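Putative nucleoside-diphosphate-sugar epimerase (Staphylococcus aureus subsp. aureus, PDB 3E48) is of unknown function but probably binds NAD(P)H through its Rossmann-type domain and may act as an epimerase on nucleoside-diphosphate sugars. Local coordinates at residues S47-L51 and E61-M66. Sequence-based numbering, arbitrary orientation.
Sequences SVRQL and EAFKGM
R49 reaches from the strand at 47-50 to the C-terminal end of the helix at 56-63, where one guanidinium nitrogen, NH1, donates two hydrogen bonds to main-chain carbonyls. Its side chain is extended from CG to NE, which carries NH1 to the carbonyls of A62 and K64. The first bond, from R49 NH1 to A62 O, is 2.8 Å long and bent at the hydrogen (144°); the oxygen lies in the guanidinium plane, yet the donor sits well above the carbonyl plane of A62. The second, from R49 NH1 to K64 O, is 2.9 Å long and straighter (162°), with the donor in the carbonyl plane and the acceptor close to the guanidinium plane. Both oxygens therefore meet the edge of the guanidinium group, and together they should limit its rotation. The A62 carbonyl at the helix end and that of K64 just beyond probably help to hold the positive charge of R49.

M66, a selenomethionine, approaches from the opposite direction: bends at chi2 and chi3 bring its CE to 3.6 Å from R49 NH1, obliquely to the guanidinium plane. The chain reverses through a type II turn from F63 to M66, with M66 N bonded to F63 O at 3.0 Å, and G65 supplies the positive phi such a turn needs. K64 NZ forms a salt bridge with E61 OE2 (2.9 Å), met on the syn side of the carboxylate, between two solvent-exposed side chains. Nearer the strand end, A62 CB packs on L51 CD1 at 4.1 Å.

Strand 47-50 pairs in parallel with strand 28-32, and helix 56-63 is the connection of a beta-alpha-beta crossover from strand 47-50 to strand 68-71, passing strands 28-32 and 3-6, as in Rossmann-type folds. R49, L51 and M66 also touch strand 3-6, while F63 packs against helix 84-96.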
ATOM      1  N   SER B  47      13.199  -1.023 -30.419  1.00  8.23           N
ATOM      2  CA  SER B  47      14.593  -0.907 -30.012  1.00 11.43           C
ATOM      3  C   SER B  47      14.722  -1.640 -28.688  1.00 11.15           C
ATOM      4  O   SER B  47      13.900  -1.471 -27.794  1.00 11.09           O
ATOM      5  CB  SER B  47      14.991   0.560 -29.854  1.00 10.34           C
ATOM      6  OG  SER B  47      14.897   1.236 -31.101  1.00 18.73           O
ATOM      7  N   VAL B  48      15.765  -2.451 -28.578  1.00  9.20           N
ATOM      8  CA  VAL B  48      16.002  -3.270 -27.400  1.00  7.25           C
ATOM      9  C   VAL B  48      17.136  -2.799 -26.502  1.00  8.83           C
ATOM     10  O   VAL B  48      18.253  -2.573 -26.965  1.00  9.34           O
ATOM     11  CB  VAL B  48      16.320  -4.715 -27.826  1.00  9.96           C
ATOM     12  CG1 VAL B  48      16.476  -5.608 -26.607  1.00 10.26           C
ATOM     13  CG2 VAL B  48      15.226  -5.228 -28.755  1.00 11.46           C
ATOM     14  N   ARG B  49      16.841  -2.666 -25.212  1.00  6.96           N
ATOM     15  CA  ARG B  49      17.840  -2.273 -24.227  1.00  5.99           C
ATOM     16  C   ARG B  49      17.812  -3.310 -23.110  1.00  8.58           C
ATOM     17  O   ARG B  49      16.763  -3.884 -22.817  1.00  8.94           O
ATOM     18  CB  ARG B  49      17.528  -0.884 -23.665  1.00  5.60           C
ATOM     19  CG  ARG B  49      17.699   0.230 -24.688  1.00  6.22           C
ATOM     20  CD  ARG B  49      17.419   1.597 -24.095  1.00  9.20           C
ATOM     21  NE  ARG B  49      17.741   2.660 -25.045  1.00 11.43           N
ATOM     22  CZ  ARG B  49      17.536   3.953 -24.822  1.00 11.01           C
ATOM     23  NH1 ARG B  49      17.000   4.353 -23.676  1.00  9.72           N
ATOM     24  NH2 ARG B  49      17.868   4.844 -25.747  1.00 10.69           N
ATOM     25  N   GLN B  50      18.969  -3.565 -22.508  1.00  9.42           N
ATOM     26  CA  GLN B  50      19.061  -4.534 -21.423  1.00  8.21           C
ATOM     27  C   GLN B  50      18.809  -3.789 -20.120  1.00  9.00           C
ATOM     28  O   GLN B  50      19.306  -2.679 -19.927  1.00 11.16           O
ATOM     29  CB  GLN B  50      20.447  -5.194 -21.403  1.00 15.86           C
ATOM     30  CG  GLN B  50      20.509  -6.453 -20.537  1.00 14.52           C
ATOM     31  CD  GLN B  50      21.752  -7.290 -20.794  1.00 29.79           C
ATOM     32  OE1 GLN B  50      22.079  -7.598 -21.942  1.00 36.91           O
ATOM     33  NE2 GLN B  50      22.438  -7.680 -19.726  1.00 31.93           N
ATOM     34  N   LEU B  51      18.042  -4.408 -19.229  1.00  8.98           N
ATOM     35  CA  LEU B  51      17.693  -3.791 -17.959  1.00 10.43           C
ATOM     36  C   LEU B  51      17.567  -4.813 -16.828  1.00 10.19           C
ATOM     37  O   LEU B  51      17.148  -5.950 -17.046  1.00 17.38           O
ATOM     38  CB  LEU B  51      16.369  -3.038 -18.123  1.00 15.21           C
ATOM     39  CG  LEU B  51      15.616  -2.564 -16.881  1.00 26.41           C
ATOM     40  CD1 LEU B  51      16.429  -1.514 -16.150  1.00 24.73           C
ATOM     41  CD2 LEU B  51      14.266  -1.997 -17.302  1.00 30.73           C
ATOM     42  N   GLU B  61      20.167   4.065 -16.837  1.00  7.46           N
ATOM     43  CA  GLU B  61      20.695   4.000 -18.196  1.00  7.67           C
ATOM     44  C   GLU B  61      19.611   3.694 -19.224  1.00  6.59           C
ATOM     45  O   GLU B  61      19.535   4.343 -20.265  1.00  9.20           O
ATOM     46  CB  GLU B  61      21.797   2.938 -18.286  1.00  8.44           C
ATOM     47  CG  GLU B  61      23.072   3.296 -17.546  1.00 15.63           C
ATOM     48  CD  GLU B  61      23.669   4.609 -18.026  1.00 24.93           C
ATOM     49  OE1 GLU B  61      23.786   4.789 -19.257  1.00 16.19           O
ATOM     50  OE2 GLU B  61      24.024   5.450 -17.170  1.00 30.76           O
ATOM     51  N   ALA B  62      18.778   2.706 -18.930  1.00  6.97           N
ATOM     52  CA  ALA B  62      17.711   2.308 -19.840  1.00  9.06           C
ATOM     53  C   ALA B  62      16.687   3.407 -20.099  1.00  4.86           C
ATOM     54  O   ALA B  62      16.087   3.454 -21.172  1.00  6.82           O
ATOM     55  CB  ALA B  62      17.005   1.067 -19.296  1.00  8.41           C
ATOM     56  N   PHE B  63      16.489   4.285 -19.121  1.00  7.12           N
ATOM     57  CA  PHE B  63      15.507   5.363 -19.236  1.00  7.13           C
ATOM     58  C   PHE B  63      16.022   6.626 -19.924  1.00  4.71           C
ATOM     59  O   PHE B  63      15.239   7.534 -20.207  1.00  7.11           O
ATOM     60  CB  PHE B  63      14.961   5.736 -17.847  1.00  6.97           C
ATOM     61  CG  PHE B  63      14.017   4.713 -17.245  1.00  6.71           C
ATOM     62  CD1 PHE B  63      13.776   3.483 -17.860  1.00  7.53           C
ATOM     63  CD2 PHE B  63      13.365   4.992 -16.047  1.00  7.00           C
ATOM     64  CE1 PHE B  63      12.901   2.550 -17.284  1.00  6.82           C
ATOM     65  CE2 PHE B  63      12.495   4.069 -15.469  1.00  5.43           C
ATOM     66  CZ  PHE B  63      12.262   2.846 -16.089  1.00  8.83           C
ATOM     67  N   LYS B  64      17.325   6.707 -20.176  1.00  5.45           N
ATOM     68  CA  LYS B  64      17.872   7.886 -20.849  1.00  4.25           C
ATOM     69  C   LYS B  64      17.189   8.070 -22.203  1.00  5.81           C
ATOM     70  O   LYS B  64      17.097   7.132 -22.995  1.00  7.34           O
ATOM     71  CB  LYS B  64      19.386   7.746 -21.050  1.00  9.34           C
ATOM     72  CG  LYS B  64      20.181   7.857 -19.764  1.00  8.86           C
ATOM     73  CD  LYS B  64      21.674   7.690 -20.013  1.00  9.65           C
ATOM     74  CE  LYS B  64      22.463   7.935 -18.739  1.00 11.39           C
ATOM     75  NZ  LYS B  64      23.929   7.743 -18.940  1.00 13.15           N
ATOM     76  N   GLY B  65      16.693   9.275 -22.459  1.00  5.21           N
ATOM     77  CA  GLY B  65      16.036   9.539 -23.726  1.00  5.09           C
ATOM     78  C   GLY B  65      14.586   9.085 -23.841  1.00  6.61           C
ATOM     79  O   GLY B  65      13.955   9.309 -24.871  1.00  7.86           O
HETATM   80  N   MSE B  66      14.047   8.444 -22.807  1.00  7.60           N
HETATM   81  CA  MSE B  66      12.658   7.987 -22.855  1.00  6.46           C
HETATM   82  C   MSE B  66      11.701   9.039 -22.304  1.00  6.19           C
HETATM   83  O   MSE B  66      12.058   9.810 -21.416  1.00  3.97           O
HETATM   84  CB  MSE B  66      12.505   6.686 -22.063  1.00  3.50           C
HETATM   85  CG  MSE B  66      13.386   5.555 -22.550  1.00  3.84           C
HETATM   86 SE   MSE B  66      12.874   4.965 -24.336  1.00 13.28          SE
HETATM   87  CE  MSE B  66      14.189   5.887 -25.276  1.00  5.33           C
TER